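Local coordinates for protein dephospho-CoA kinase (Campylobacter jejuni subsp. jejuni serotype O:2, PDB 4ZO4) that probably catalyses the ATP-dependent phosphorylation of the 3'-hydroxyl group of dephospho-coenzyme A, the last step of coenzyme A biosynthesis, at residues E23-L28 with K194-I199. Residues are numbered along the deposited sequence; the frame is centred on the assembly and turned at random.
Sequences EIANSL and KVIQEI
Ile196 is the one residue of 194-199 that meets Ile24, Ala25 and Leu28, and the contact is wholly apolar, with no hydrogen bond passing between the two segments. Its two branches divide the work. The longer one, with CG1 anti to the carbonyl carbon (chi1 -71°) and the chain extended beyond it, carries CD1 to the backbone of the other helix, where this methyl rests on Ala25, 3.9 Å from Ala25 CB. The two backbones come closest here, with the CA atoms of Ala25 and Ile196 7.0 Å apart. The same methyl also meets Ile24, whose CG2 is 3.9 Å from Ile196 CD1. The shorter branch serves Leu28: Ile196 CG2 is 3.7 Å from Leu28 CD1, the two side chains running at a slant to each other.

At the end of the first helix, Ile24 O accepts both Leu28 N and the hydroxyl of Ser27, at 2.9 Å from Ser27 OG, the two donors approaching from the same face of the carbonyl plane.

The contact joins the C-terminal end of helix 15-27, whose first residues, Ala15 to Thr20, belong to the predicted ATP-binding site, to the C-terminal helix 185-200. Ile24 and Leu28 extend the packing along helix 185-200 to Val193, while Ile196 also touches Phe30. Beneath them, Ala25 and Ile199 both rest on Phe115 of strand 114-117 in the central parallel sheet.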
loop_
_atom_site.group_PDB
_atom_site.type_symbol
_atom_site.label_atom_id
_atom_site.label_comp_id
_atom_site.label_asym_id
_atom_site.label_seq_id
_atom_site.Cartn_x
_atom_site.Cartn_y
_atom_site.Cartn_z
ATOM N N GLU A 23 -34.266 -2.356 6.316
ATOM C CA GLU A 23 -35.468 -3.036 6.768
ATOM C C GLU A 23 -36.654 -2.070 6.727
ATOM O O GLU A 23 -37.733 -2.412 6.251
ATOM C CB GLU A 23 -35.282 -3.587 8.179
ATOM C CG GLU A 23 -36.584 -4.015 8.837
ATOM C CD GLU A 23 -37.424 -4.903 7.926
ATOM O OE1 GLU A 23 -36.954 -6.012 7.582
ATOM O OE2 GLU A 23 -38.548 -4.495 7.548
ATOM N N ILE A 24 -36.430 -0.860 7.212
ATOM C CA ILE A 24 -37.442 0.194 7.204
ATOM C C ILE A 24 -37.759 0.698 5.778
ATOM O O ILE A 24 -38.905 0.962 5.451
ATOM C CB ILE A 24 -37.000 1.345 8.147
ATOM C CG1 ILE A 24 -37.044 0.850 9.611
ATOM C CG2 ILE A 24 -37.850 2.591 7.946
ATOM C CD1 ILE A 24 -36.108 1.563 10.576
ATOM N N ALA A 25 -36.754 0.818 4.917
ATOM C CA ALA A 25 -36.997 1.265 3.545
ATOM C C ALA A 25 -37.852 0.256 2.756
ATOM O O ALA A 25 -38.694 0.643 1.930
ATOM C CB ALA A 25 -35.681 1.506 2.849
ATOM N N ASN A 26 -37.626 -1.033 3.005
ATOM C CA ASN A 26 -38.393 -2.088 2.358
ATOM C C ASN A 26 -39.825 -2.024 2.805
ATOM O O ASN A 26 -40.749 -1.980 1.983
ATOM C CB ASN A 26 -37.851 -3.474 2.716
ATOM C CG ASN A 26 -36.624 -3.864 1.909
ATOM O OD1 ASN A 26 -35.942 -4.817 2.257
ATOM N ND2 ASN A 26 -36.346 -3.144 0.831
ATOM N N SER A 27 -40.013 -2.015 4.120
ATOM C CA SER A 27 -41.364 -2.029 4.675
ATOM C C SER A 27 -42.127 -0.843 4.094
ATOM O O SER A 27 -43.187 -1.019 3.536
ATOM C CB SER A 27 -41.340 -2.067 6.202
ATOM O OG SER A 27 -40.715 -0.928 6.751
ATOM N N LEU A 28 -41.534 0.344 4.117
ATOM C CA LEU A 28 -42.136 1.521 3.461
ATOM C C LEU A 28 -42.297 1.422 1.926
ATOM O O LEU A 28 -42.782 2.364 1.288
ATOM C CB LEU A 28 -41.337 2.776 3.821
ATOM C CG LEU A 28 -41.341 3.181 5.309
ATOM C CD1 LEU A 28 -40.737 4.572 5.454
ATOM C CD2 LEU A 28 -42.733 3.143 5.954
ATOM N N LYS A 194 -38.220 9.661 8.843
ATOM C CA LYS A 194 -38.198 11.086 8.478
ATOM C C LYS A 194 -37.419 11.332 7.168
ATOM O O LYS A 194 -37.885 12.061 6.297
ATOM C CB LYS A 194 -37.620 11.925 9.625
ATOM C CG LYS A 194 -37.461 13.418 9.342
ATOM C CD LYS A 194 -36.612 14.097 10.420
ATOM C CE LYS A 194 -36.157 15.507 10.034
ATOM N NZ LYS A 194 -34.972 15.986 10.836
ATOM N N VAL A 195 -36.248 10.714 7.020
ATOM C CA VAL A 195 -35.433 10.881 5.804
ATOM C C VAL A 195 -36.094 10.200 4.610
ATOM O O VAL A 195 -36.244 10.813 3.559
ATOM C CB VAL A 195 -33.982 10.348 5.998
ATOM C CG1 VAL A 195 -33.312 10.026 4.667
ATOM C CG2 VAL A 195 -33.140 11.367 6.770
ATOM N N ILE A 196 -36.482 8.940 4.770
ATOM C CA ILE A 196 -37.130 8.221 3.688
ATOM C C ILE A 196 -38.377 8.923 3.183
ATOM O O ILE A 196 -38.636 8.928 1.988
ATOM C CB ILE A 196 -37.504 6.799 4.091
ATOM C CG1 ILE A 196 -36.230 5.945 4.222
ATOM C CG2 ILE A 196 -38.428 6.191 3.039
ATOM C CD1 ILE A 196 -36.396 4.646 5.000
ATOM N N GLN A 197 -39.153 9.496 4.095
ATOM C CA GLN A 197 -40.247 10.384 3.721
ATOM C C GLN A 197 -39.754 11.577 2.911
ATOM O O GLN A 197 -40.262 11.839 1.834
ATOM C CB GLN A 197 -40.954 10.922 4.961
ATOM C CG GLN A 197 -41.863 9.936 5.688
ATOM C CD GLN A 197 -42.691 10.617 6.774
ATOM O OE1 GLN A 197 -42.160 11.207 7.742
ATOM N NE2 GLN A 197 -44.012 10.546 6.613
ATOM N N GLU A 198 -38.771 12.305 3.437
ATOM C CA GLU A 198 -38.276 13.520 2.774
ATOM C C GLU A 198 -37.820 13.222 1.361
ATOM O O GLU A 198 -37.993 14.019 0.444
ATOM C CB GLU A 198 -37.111 14.130 3.553
ATOM C CG GLU A 198 -37.486 14.826 4.849
ATOM C CD GLU A 198 -37.986 16.249 4.643
ATOM O OE1 GLU A 198 -37.331 17.168 5.195
ATOM O OE2 GLU A 198 -39.019 16.443 3.940
ATOM N N ILE A 199 -37.209 12.060 1.210
ATOM C CA ILE A 199 -36.883 11.521 -0.084
ATOM C C ILE A 199 -38.145 11.155 -0.863
ATOM O O ILE A 199 -38.234 11.463 -2.058
ATOM C CB ILE A 199 -35.994 10.275 0.087
ATOM C CG1 ILE A 199 -34.542 10.698 0.313
ATOM C CG2 ILE A 199 -36.100 9.355 -1.122
ATOM C CD1 ILE A 199 -33.630 9.563 0.730
#